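Local coordinates for protein alpha-L-rhamnosidase (PDB 6GSZ) that probably hydrolyses terminal non-reducing alpha-L-rhamnose residues of alpha-L-rhamnosides, acting as a calcium-binding glycosidase with a sugar-binding pocket, at residues A[580-585]-A[589-594]; A[603-608]-A[659-664]; A[692-697]-A[740-745]; A[713-718]-A[725-730]. All coordinates share one frame; numbering follows the deposited sequence.

Contact 1 (A[580-585]-A[589-594]). With CA (calcium ion), chain B; MAN (alpha-D-mannopyranose), chain F; BGC (beta-D-glucopyranose), chain C.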
# COMPACT_ATOMS: atom_id res chain seq x y z
N ASP A 580 14.76 14.55 11.03
CA ASP A 580 14.94 13.22 11.61
C ASP A 580 13.96 12.97 12.75
O ASP A 580 14.36 12.73 13.90
CB ASP A 580 16.40 12.96 12.02
CG ASP A 580 16.72 11.47 12.13
OD1 ASP A 580 16.08 10.63 11.43
OD2 ASP A 580 17.63 11.13 12.95
N TRP A 581 12.69 12.89 12.37
CA TRP A 581 11.55 12.69 13.25
C TRP A 581 11.72 11.40 14.06
O TRP A 581 12.05 10.38 13.51
CB TRP A 581 10.32 12.65 12.34
CG TRP A 581 8.98 12.57 13.01
CD1 TRP A 581 8.17 11.46 13.07
CD2 TRP A 581 8.30 13.62 13.70
NE1 TRP A 581 7.02 11.77 13.74
CE2 TRP A 581 7.07 13.08 14.13
CE3 TRP A 581 8.58 14.97 13.96
CZ2 TRP A 581 6.12 13.85 14.80
CZ3 TRP A 581 7.66 15.71 14.67
CH2 TRP A 581 6.44 15.16 15.06
N LEU A 582 11.44 11.47 15.38
CA LEU A 582 11.38 10.30 16.25
C LEU A 582 12.76 9.65 16.42
O LEU A 582 12.86 8.49 16.74
CB LEU A 582 10.30 9.31 15.76
CG LEU A 582 8.88 9.67 16.17
CD1 LEU A 582 7.86 8.74 15.52
CD2 LEU A 582 8.74 9.68 17.68
N ASP A 583 13.81 10.48 16.33
CA ASP A 583 15.13 10.15 16.90
C ASP A 583 14.84 9.59 18.29
O ASP A 583 14.06 10.20 19.02
CB ASP A 583 16.00 11.42 16.93
CG ASP A 583 17.36 11.36 17.59
OD1 ASP A 583 17.55 10.49 18.49
OD2 ASP A 583 18.20 12.19 17.20
N PRO A 584 15.39 8.44 18.71
CA PRO A 584 15.07 7.89 20.03
C PRO A 584 15.43 8.80 21.22
O PRO A 584 14.90 8.61 22.33
CB PRO A 584 15.87 6.59 20.09
CG PRO A 584 16.96 6.77 19.09
CD PRO A 584 16.37 7.62 17.98
N LYS A 585 16.31 9.78 21.03
CA LYS A 585 16.69 10.73 22.06
C LYS A 585 15.76 11.96 22.09
O LYS A 585 15.86 12.75 23.03
CB LYS A 585 18.13 11.20 21.85
CG LYS A 585 19.20 10.13 21.92
CD LYS A 585 19.51 9.62 23.26
CE LYS A 585 20.83 8.87 23.26
NZ LYS A 585 20.87 7.87 24.34
N ASP A 589 7.22 14.31 24.00
CA ASP A 589 6.27 15.35 23.61
C ASP A 589 6.71 16.16 22.39
O ASP A 589 5.89 16.90 21.83
CB ASP A 589 6.06 16.38 24.72
CG ASP A 589 5.40 15.81 25.93
OD1 ASP A 589 4.70 14.75 25.76
OD2 ASP A 589 5.60 16.42 27.01
N ASP A 590 7.97 16.01 21.94
CA ASP A 590 8.52 16.86 20.86
C ASP A 590 9.35 15.98 19.94
O ASP A 590 10.59 16.04 19.94
CB ASP A 590 9.35 17.99 21.48
CG ASP A 590 9.69 19.17 20.57
OD1 ASP A 590 9.21 19.21 19.38
OD2 ASP A 590 10.47 20.04 21.04
N PRO A 591 8.69 15.11 19.15
CA PRO A 591 9.41 14.16 18.31
C PRO A 591 10.35 14.77 17.28
O PRO A 591 11.21 14.03 16.79
CB PRO A 591 8.31 13.33 17.64
CG PRO A 591 7.11 13.53 18.54
CD PRO A 591 7.23 14.93 19.08
N GLY A 592 10.20 16.06 16.96
CA GLY A 592 11.10 16.72 16.02
C GLY A 592 12.38 17.27 16.65
O GLY A 592 13.29 17.73 15.93
N ASP A 593 12.52 17.16 17.96
CA ASP A 593 13.70 17.76 18.67
C ASP A 593 14.84 16.74 18.65
O ASP A 593 15.14 16.11 19.62
CB ASP A 593 13.28 18.22 20.06
CG ASP A 593 14.39 18.88 20.87
OD1 ASP A 593 15.36 19.37 20.30
OD2 ASP A 593 14.27 18.90 22.11
N ALA A 594 15.45 16.61 17.47
CA ALA A 594 16.43 15.56 17.18
C ALA A 594 17.83 16.02 17.56
O ALA A 594 18.13 17.22 17.73
CB ALA A 594 16.39 15.18 15.72
CA CA B . 16.52 19.44 22.38
C1 MAN F . 16.01 10.01 27.47
C2 MAN F . 16.09 11.13 26.43
C3 MAN F . 14.68 11.38 25.86
C4 MAN F . 14.11 10.08 25.26
C5 MAN F . 14.17 8.98 26.32
C6 MAN F . 13.76 7.64 25.75
O2 MAN F . 17.02 10.74 25.43
O3 MAN F . 14.69 12.51 24.95
O4 MAN F . 12.68 10.22 24.87
O5 MAN F . 15.46 8.80 26.93
O6 MAN F . 13.95 6.73 26.81
C2 BGC C . 3.55 10.24 10.64
C3 BGC C . 4.68 11.22 10.49
C4 BGC C . 4.38 12.67 10.81
C5 BGC C . 3.73 12.63 12.10
C6 BGC C . 3.47 14.08 12.46
C1 BGC C . 2.87 10.44 11.98
O1 BGC C . 1.90 9.42 12.15
O2 BGC C . 4.06 8.94 10.87
O3 BGC C . 4.96 11.28 9.19
O4 BGC C . 5.49 13.59 10.81
O5 BGC C . 2.51 11.81 12.18
O6 BGC C . 2.70 14.12 13.66
O HOH W 1 13.78 13.63 16.47
O HOH W 2 18.70 18.14 21.06
O HOH W 3 18.18 20.31 23.48
O HOH W 4 15.83 17.60 23.68
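Leu582 and Pro591 bring two beta turns of one loop together, a type II turn from Asp580 to Asp583 and a type I turn from Asp590 to Asp593, with CA atoms 4.8 Å apart. Both turns belong to the loop between helices 545-562 and 598-619 of the six-hairpin glycosidase domain, an (alpha/alpha)6 barrel. Leu582 N donates to Pro591 O at 2.9 Å and 169°, a nearly straight bond whose donor lies off the carbonyl plane. Pro591 O also accepts a hydrogen bond from a water, which donates to Asp580 O as well and accepts from Asp583 N.

With CG anti to the backbone N (chi1 -175°), Trp581 lays one face of its indole over Pro591. Pro591 CB sits 3.5 Å from the centroid of the six-membered ring and 9° off its normal, a CH-pi contact. The opposite face carries O4 of the bound glucose, so the indole is a wall shared by the sugar pocket and the loop. Leu582 CD2 also touches Pro591 CB, the two side chains pointing the same way. Asp583 packs on Ala594, while its OD2 is bonded to Thr595. Three waters and Asp593 bind a calcium ion, the carboxylate through OD1 at 2.4 Å and OD2 at 2.3 Å.

Contact 2 (A[603-608]-A[659-664])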
# COMPACT_ATOMS: atom_id res chain seq x y z
N ASP A 603 19.17 19.60 3.82
CA ASP A 603 20.08 19.85 2.71
C ASP A 603 20.60 18.54 2.13
O ASP A 603 20.74 18.45 0.87
CB ASP A 603 21.25 20.71 3.18
CG ASP A 603 20.90 22.17 3.43
OD1 ASP A 603 19.79 22.61 3.00
OD2 ASP A 603 21.75 22.87 4.05
N ALA A 604 20.83 17.55 2.99
CA ALA A 604 21.26 16.23 2.48
C ALA A 604 20.18 15.67 1.54
O ALA A 604 20.50 15.20 0.43
CB ALA A 604 21.57 15.29 3.60
N TYR A 605 18.91 15.74 1.98
CA TYR A 605 17.83 15.25 1.16
C TYR A 605 17.57 16.10 -0.11
O TYR A 605 17.13 15.56 -1.14
CB TYR A 605 16.55 15.06 1.98
CG TYR A 605 16.46 13.71 2.63
CD1 TYR A 605 17.05 13.46 3.86
CD2 TYR A 605 15.82 12.67 2.00
CE1 TYR A 605 16.96 12.23 4.48
CE2 TYR A 605 15.74 11.41 2.60
CZ TYR A 605 16.31 11.19 3.84
OH TYR A 605 16.22 9.94 4.42
N LEU A 606 17.88 17.41 -0.05
CA LEU A 606 17.82 18.25 -1.26
C LEU A 606 18.84 17.75 -2.29
O LEU A 606 18.51 17.64 -3.47
CB LEU A 606 18.07 19.72 -0.88
CG LEU A 606 18.49 20.65 -2.02
CD1 LEU A 606 17.43 20.74 -3.08
CD2 LEU A 606 18.88 22.02 -1.50
N LEU A 607 20.06 17.47 -1.84
CA LEU A 607 21.07 16.93 -2.75
C LEU A 607 20.59 15.58 -3.32
O LEU A 607 20.72 15.33 -4.50
CB LEU A 607 22.39 16.77 -2.00
CG LEU A 607 23.36 17.95 -2.06
CD1 LEU A 607 23.84 18.18 -3.46
CD2 LEU A 607 22.82 19.22 -1.54
N HIS A 608 20.04 14.73 -2.44
CA HIS A 608 19.56 13.41 -2.87
C HIS A 608 18.45 13.57 -3.94
O HIS A 608 18.41 12.84 -4.96
CB HIS A 608 19.12 12.57 -1.67
CG HIS A 608 18.59 11.25 -2.03
ND1 HIS A 608 19.32 10.34 -2.76
CD2 HIS A 608 17.43 10.67 -1.69
CE1 HIS A 608 18.59 9.23 -2.88
NE2 HIS A 608 17.42 9.42 -2.20
N LEU A 659 26.02 11.34 10.13
CA LEU A 659 27.03 10.67 9.33
C LEU A 659 26.39 9.85 8.21
O LEU A 659 26.91 9.79 7.11
CB LEU A 659 27.87 9.78 10.25
CG LEU A 659 28.88 10.55 11.09
CD1 LEU A 659 29.21 9.76 12.33
CD2 LEU A 659 30.13 10.87 10.28
N ALA A 660 25.31 9.12 8.49
CA ALA A 660 24.78 8.17 7.49
C ALA A 660 24.34 8.91 6.22
O ALA A 660 24.54 8.45 5.10
CB ALA A 660 23.64 7.36 8.06
N LEU A 661 23.68 10.07 6.38
CA LEU A 661 23.18 10.76 5.17
C LEU A 661 24.28 11.18 4.21
O LEU A 661 24.18 10.85 3.01
CB LEU A 661 22.25 11.92 5.55
CG LEU A 661 21.02 11.55 6.35
CD1 LEU A 661 20.18 12.78 6.63
CD2 LEU A 661 20.19 10.49 5.63
N PRO A 662 25.32 11.94 4.63
CA PRO A 662 26.37 12.27 3.67
C PRO A 662 27.16 11.05 3.16
O PRO A 662 27.64 11.10 2.05
CB PRO A 662 27.23 13.28 4.44
CG PRO A 662 27.02 12.90 5.88
CD PRO A 662 25.55 12.56 5.96
N LEU A 663 27.22 9.97 3.93
CA LEU A 663 27.83 8.75 3.44
C LEU A 663 26.98 8.13 2.33
O LEU A 663 27.49 7.78 1.26
CB LEU A 663 28.04 7.76 4.59
CG LEU A 663 29.19 8.13 5.54
CD1 LEU A 663 29.15 7.24 6.78
CD2 LEU A 663 30.53 8.02 4.84
N TYR A 664 25.68 7.98 2.55
CA TYR A 664 24.85 7.31 1.54
C TYR A 664 24.70 8.19 0.29
O TYR A 664 24.61 7.67 -0.85
CB TYR A 664 23.47 6.98 2.11
CG TYR A 664 22.74 5.96 1.29
CD1 TYR A 664 23.16 4.65 1.27
CD2 TYR A 664 21.69 6.33 0.46
CE1 TYR A 664 22.54 3.72 0.46
CE2 TYR A 664 21.06 5.41 -0.35
CZ TYR A 664 21.48 4.09 -0.33
OH TYR A 664 20.91 3.15 -1.12
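Ala604 and Tyr605 meet Leu661 in a small, wholly apolar helix-to-helix contact inside the (alpha/alpha)6 barrel of the glycosidase domain. It joins helix 598-619 to helix 656-664 and buries 162 Å² between the two segments. Leu661 supplies every close contact from its side. Its CB lies 4.0 Å from Ala604 CB, where the backbones also come nearest, with the CA atoms of Ala604 and Leu661 6.4 Å apart.

Farther out, the isobutyl group turns to both residues. With CG anti to the carbonyl carbon (chi1 -60°), the branch reaches across to the phenol of Tyr605, and the two side chains cross at about a right angle. Both methyls touch one ring carbon: CD2 is 3.8 Å and CD1 3.9 Å from Tyr605 CE1, an oblique approach to the ring. The side chain of Ala604, a single methyl, is consistent with the short CA separation. Just after Leu661 the second helix is kinked at Pro662, whose N lacks the bond to the preceding turn.

The polar end of Tyr605 is satisfied elsewhere, its OH bonded to Ala697 O and His700 NE2. Helix 623-644 adds Phe640 against Ala604, while helices 671-687 and 699-708 pack against helix 656-664 through Leu659, Leu663 and Tyr664.

Contact 3 (A[692-697]-A[740-745]). With BGC (beta-D-glucopyranose), chain C.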
# COMPACT_ATOMS: atom_id res chain seq x y z
N VAL A 692 20.05 1.50 18.05
CA VAL A 692 19.71 2.38 16.92
C VAL A 692 19.64 3.81 17.43
O VAL A 692 19.11 4.07 18.52
CB VAL A 692 18.38 2.00 16.25
CG1 VAL A 692 18.32 0.54 15.89
CG2 VAL A 692 17.19 2.38 17.11
N GLY A 693 20.12 4.74 16.61
CA GLY A 693 20.18 6.13 16.97
C GLY A 693 19.53 7.07 15.95
O GLY A 693 19.61 8.26 16.11
N THR A 694 18.85 6.48 14.97
CA THR A 694 18.23 7.21 13.85
C THR A 694 16.71 7.37 14.06
O THR A 694 16.08 6.48 14.56
CB THR A 694 18.53 6.45 12.56
OG1 THR A 694 18.14 5.08 12.71
CG2 THR A 694 19.99 6.52 12.14
N GLY A 695 16.18 8.49 13.53
CA GLY A 695 14.74 8.65 13.33
C GLY A 695 14.34 8.34 11.89
O GLY A 695 15.00 7.56 11.20
N PHE A 696 13.29 9.01 11.40
CA PHE A 696 12.72 8.67 10.10
C PHE A 696 13.70 9.01 8.98
O PHE A 696 13.59 8.44 7.90
CB PHE A 696 11.35 9.35 9.89
CG PHE A 696 10.13 8.72 10.53
CD1 PHE A 696 10.23 7.95 11.68
CD2 PHE A 696 8.89 8.92 9.97
CE1 PHE A 696 9.11 7.39 12.28
CE2 PHE A 696 7.76 8.39 10.58
CZ PHE A 696 7.86 7.61 11.71
N ALA A 697 14.56 10.01 9.21
CA ALA A 697 15.46 10.44 8.13
C ALA A 697 16.59 9.43 7.90
O ALA A 697 17.06 9.30 6.79
CB ALA A 697 16.06 11.81 8.42
N GLU A 740 5.50 2.84 15.83
CA GLU A 740 5.83 4.21 15.45
C GLU A 740 7.13 4.68 16.10
O GLU A 740 7.99 5.25 15.42
CB GLU A 740 4.67 5.10 15.85
CG GLU A 740 4.81 6.58 15.58
CD GLU A 740 3.59 7.41 15.93
OE1 GLU A 740 2.89 7.05 16.90
OE2 GLU A 740 3.38 8.44 15.21
N ARG A 741 7.19 4.54 17.42
CA ARG A 741 8.34 4.90 18.20
C ARG A 741 9.17 3.64 18.49
O ARG A 741 8.63 2.55 18.69
CB ARG A 741 7.91 5.41 19.56
CG ARG A 741 7.00 6.63 19.50
CD ARG A 741 6.45 6.97 20.87
NE ARG A 741 5.78 8.27 20.91
CZ ARG A 741 6.39 9.46 20.97
NH1 ARG A 741 7.73 9.54 21.13
NH2 ARG A 741 5.67 10.56 20.89
N TRP A 742 10.49 3.81 18.58
CA TRP A 742 11.32 2.69 19.03
C TRP A 742 10.74 2.14 20.35
O TRP A 742 10.64 0.90 20.57
CB TRP A 742 12.80 3.11 19.17
CG TRP A 742 13.40 3.52 17.86
CD1 TRP A 742 13.75 4.76 17.45
CD2 TRP A 742 13.73 2.64 16.79
NE1 TRP A 742 14.26 4.73 16.17
CE2 TRP A 742 14.22 3.43 15.74
CE3 TRP A 742 13.59 1.25 16.60
CZ2 TRP A 742 14.68 2.88 14.55
CZ3 TRP A 742 14.04 0.71 15.42
CH2 TRP A 742 14.54 1.52 14.40
N ASP A 743 10.29 3.06 21.20
CA ASP A 743 9.79 2.74 22.55
C ASP A 743 8.28 3.02 22.66
O ASP A 743 7.85 3.59 23.66
CB ASP A 743 10.59 3.53 23.62
CG ASP A 743 10.60 5.04 23.42
OD1 ASP A 743 10.10 5.53 22.36
OD2 ASP A 743 11.22 5.73 24.24
N SER A 744 7.45 2.61 21.70
CA SER A 744 6.01 2.84 21.84
C SER A 744 5.54 2.20 23.15
O SER A 744 4.63 2.72 23.79
CB SER A 744 5.21 2.33 20.67
OG SER A 744 5.24 3.24 19.57
N MET A 745 6.10 1.03 23.49
CA MET A 745 5.94 0.45 24.84
C MET A 745 7.29 0.48 25.56
O MET A 745 8.32 0.17 24.93
CB MET A 745 5.45 -1.00 24.77
CG MET A 745 5.15 -1.66 26.12
SD MET A 745 4.28 -3.25 25.90
CE MET A 745 2.65 -2.64 25.43
C2 BGC C . 3.55 10.24 10.64
C3 BGC C . 4.68 11.22 10.49
C4 BGC C . 4.38 12.67 10.81
C5 BGC C . 3.73 12.63 12.10
C6 BGC C . 3.47 14.08 12.46
C1 BGC C . 2.87 10.44 11.98
O1 BGC C . 1.90 9.42 12.15
O2 BGC C . 4.06 8.94 10.87
O3 BGC C . 4.96 11.28 9.19
O4 BGC C . 5.49 13.59 10.81
O5 BGC C . 2.51 11.81 12.18
O6 BGC C . 2.70 14.12 13.66
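Trp742 is fixed from two directions by a loop that has no regular secondary structure, its edge tied to a backbone carbonyl and its face pressed by a methyl. The edge contact is a hydrogen bond: NE1 donates to Thr694 O at 3.0 Å. The donor arrives almost in line with the carbonyl bond (C=O...N angle 168°), and the acceptor is tilted a little out of the indole plane. Together with the methyl over the face, this bond limits rotation of the ring, and it occupies the buried N-H.

Val692 approaches from the opposite direction to the tryptophan side chain. In the conformer described, one of two modelled for this valine, CG2 lies 3.4 Å from the centroid of the six-membered ring and 13° off its normal, a CH-pi contact over the ring centre. Helix 699-708 touches the indole too, through Thr699, which also bonds Thr694 OG1.

At the other end of the contact, Phe696 meets Glu740. Glu740 O lies in the plane of the Phe696 ring, at its edge, 4.0 Å from CE1. Also at the ring edge, CE2 on the other flank of CZ is 3.8 Å from O2 of the bound glucose. Glu740 extends its chain toward the same sugar and brings OE2 to 3.5 Å from its O1, while OE1 forms a salt bridge with Arg464. Two loops of an (alpha/alpha)6 barrel, each giving one residue to the sugar pocket and braced together behind it, form part of the wall of the glucose site.

Contact 4 (A[713-718]-A[725-730])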
# COMPACT_ATOMS: atom_id res chain seq x y z
N ASP A 713 28.91 -6.30 9.30
CA ASP A 713 28.98 -6.93 10.64
C ASP A 713 28.47 -5.98 11.72
O ASP A 713 27.74 -6.41 12.63
CB ASP A 713 30.41 -7.38 10.96
CG ASP A 713 30.81 -8.60 10.17
OD1 ASP A 713 29.96 -9.47 9.87
OD2 ASP A 713 32.00 -8.68 9.87
N ALA A 714 28.80 -4.69 11.62
CA ALA A 714 28.29 -3.70 12.56
C ALA A 714 26.76 -3.65 12.52
O ALA A 714 26.12 -3.56 13.55
CB ALA A 714 28.89 -2.33 12.30
N PHE A 715 26.18 -3.71 11.33
CA PHE A 715 24.72 -3.61 11.23
C PHE A 715 24.10 -4.88 11.78
O PHE A 715 23.05 -4.83 12.42
CB PHE A 715 24.22 -3.30 9.81
CG PHE A 715 22.76 -2.89 9.85
CD1 PHE A 715 22.41 -1.69 10.44
CD2 PHE A 715 21.77 -3.71 9.35
CE1 PHE A 715 21.07 -1.32 10.53
CE2 PHE A 715 20.43 -3.32 9.39
CZ PHE A 715 20.09 -2.12 9.98
N TYR A 716 24.70 -6.05 11.47
CA TYR A 716 24.19 -7.29 12.04
C TYR A 716 24.13 -7.17 13.58
O TYR A 716 23.20 -7.70 14.22
CB TYR A 716 25.04 -8.49 11.62
CG TYR A 716 24.61 -9.21 10.36
CD1 TYR A 716 23.40 -9.89 10.27
CD2 TYR A 716 25.44 -9.27 9.27
CE1 TYR A 716 23.04 -10.58 9.12
CE2 TYR A 716 25.11 -9.98 8.12
CZ TYR A 716 23.92 -10.67 8.04
OH TYR A 716 23.59 -11.38 6.92
N SER A 717 25.15 -6.54 14.17
CA SER A 717 25.18 -6.40 15.64
C SER A 717 24.03 -5.50 16.09
O SER A 717 23.42 -5.78 17.11
CB SER A 717 26.51 -5.92 16.13
OG SER A 717 27.51 -6.89 15.87
N MET A 718 23.74 -4.42 15.33
CA MET A 718 22.56 -3.59 15.63
C MET A 718 21.28 -4.42 15.49
O MET A 718 20.38 -4.35 16.36
CB MET A 718 22.47 -2.40 14.67
CG MET A 718 23.66 -1.49 14.73
SD MET A 718 23.40 0.06 13.83
CE MET A 718 22.34 0.89 14.98
N PRO A 725 16.72 1.26 22.49
CA PRO A 725 15.97 1.15 21.24
C PRO A 725 16.62 0.20 20.22
O PRO A 725 17.85 0.26 20.00
CB PRO A 725 16.02 2.60 20.74
CG PRO A 725 17.37 3.10 21.13
CD PRO A 725 17.61 2.44 22.47
N SER A 726 15.81 -0.62 19.55
CA SER A 726 16.25 -1.57 18.55
C SER A 726 15.01 -2.17 17.89
O SER A 726 13.88 -1.99 18.37
CB SER A 726 17.10 -2.68 19.14
OG SER A 726 16.31 -3.47 20.02
N TRP A 727 15.18 -2.89 16.80
CA TRP A 727 14.06 -3.60 16.17
C TRP A 727 13.56 -4.79 17.00
O TRP A 727 12.37 -4.96 17.22
CB TRP A 727 14.42 -4.06 14.77
CG TRP A 727 14.66 -2.94 13.82
CD1 TRP A 727 13.72 -2.31 13.06
CD2 TRP A 727 15.91 -2.34 13.46
NE1 TRP A 727 14.28 -1.32 12.31
CE2 TRP A 727 15.64 -1.34 12.51
CE3 TRP A 727 17.23 -2.54 13.86
CZ2 TRP A 727 16.64 -0.53 11.96
CZ3 TRP A 727 18.22 -1.74 13.33
CH2 TRP A 727 17.92 -0.76 12.39
N LEU A 728 14.49 -5.63 17.48
CA LEU A 728 14.07 -6.87 18.13
C LEU A 728 13.56 -6.61 19.54
O LEU A 728 12.88 -7.49 20.08
CB LEU A 728 15.22 -7.89 18.16
CG LEU A 728 15.69 -8.35 16.80
CD1 LEU A 728 16.69 -9.50 16.94
CD2 LEU A 728 14.55 -8.73 15.88
N TYR A 729 13.83 -5.44 20.11
CA TYR A 729 13.15 -5.09 21.37
C TYR A 729 11.64 -5.21 21.16
O TYR A 729 10.93 -5.72 22.01
CB TYR A 729 13.52 -3.69 21.81
CG TYR A 729 12.64 -3.11 22.88
CD1 TYR A 729 12.74 -3.56 24.18
CD2 TYR A 729 11.70 -2.13 22.60
CE1 TYR A 729 11.94 -3.04 25.17
CE2 TYR A 729 10.88 -1.60 23.58
CZ TYR A 729 11.00 -2.06 24.88
OH TYR A 729 10.20 -1.54 25.85
N GLN A 730 11.16 -4.67 20.04
CA GLN A 730 9.71 -4.67 19.81
C GLN A 730 9.20 -6.11 19.68
O GLN A 730 8.13 -6.43 20.18
CB GLN A 730 9.34 -3.81 18.59
CG GLN A 730 9.94 -2.42 18.63
CD GLN A 730 9.46 -1.47 17.57
OE1 GLN A 730 8.98 -1.89 16.51
NE2 GLN A 730 9.60 -0.16 17.82
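Phe715 has CG anti to the backbone N (chi1 -167°), whereas Trp727 has CG anti to the carbonyl carbon (chi1 -66°); these settings carry each ring from its own backbone toward the other. The side chains cross at about a right angle, and only their far ends meet. Phe715 CZ is 3.5 Å from Trp727 CH2, and the neighbouring CE1 is 3.7 Å from that same carbon. The rings meet obliquely, centroids 5.5 Å apart and planes at 69°.

Met718 completes the contact on the helix side. Its carbonyl oxygen lies near the plane of the indole, at the edge, 4.4 Å from Trp727 CE3, and its CA is 7.2 Å from that of Ser726. The buried indole N-H is used elsewhere, bonded to Val764 O.

The start of the second helix is shaped by its cap. Ser726 is the N-cap residue: its OG accepts from Tyr729 N at 3.2 Å, and it is also bonded to Glu723 O and Gln721 O in the connecting loop. A cis peptide precedes Pro725, at the turn into this cap.

The arrangement joins two short helices, 712-719 and 727-732, linked by a brief loop in the six-hairpin glycosidase domain. The Phe715-Trp727 pair is the main side-chain meeting of the two segments, with Met718 beside it. Trp770 packs edge-to-face on Phe715 and Trp742 edge-to-face on Trp727, helix 699-708 lies against Phe715, Met718 and Trp727, and helix 437-453 covers Trp727 and Leu728.

In the fold
Contacts 1 and 3 both border the glucose pocket, their centres about 8 Å apart. Trp581 O accepts from Phe696 N at 2.8 Å, and Asp580 OD1 from Ala697 N at 2.8 Å, so the turn of contact 1 and the loop of contact 3 are tied together by backbone and carboxylate bonds. Contact 2, whose centre is about 19 Å from that of contact 3, is joined to it by Tyr605 OH and Ala697 O, 2.6 Å apart. Contact 4 is nested in the chain between the two segments of contact 3: Val692 CG1 rests on Trp727 CZ3 at 3.4 Å, and Met745 O meets Tyr729 OH at 2.7 Å. Contact 3 therefore touches all three others, linking the sugar site to the helices behind it.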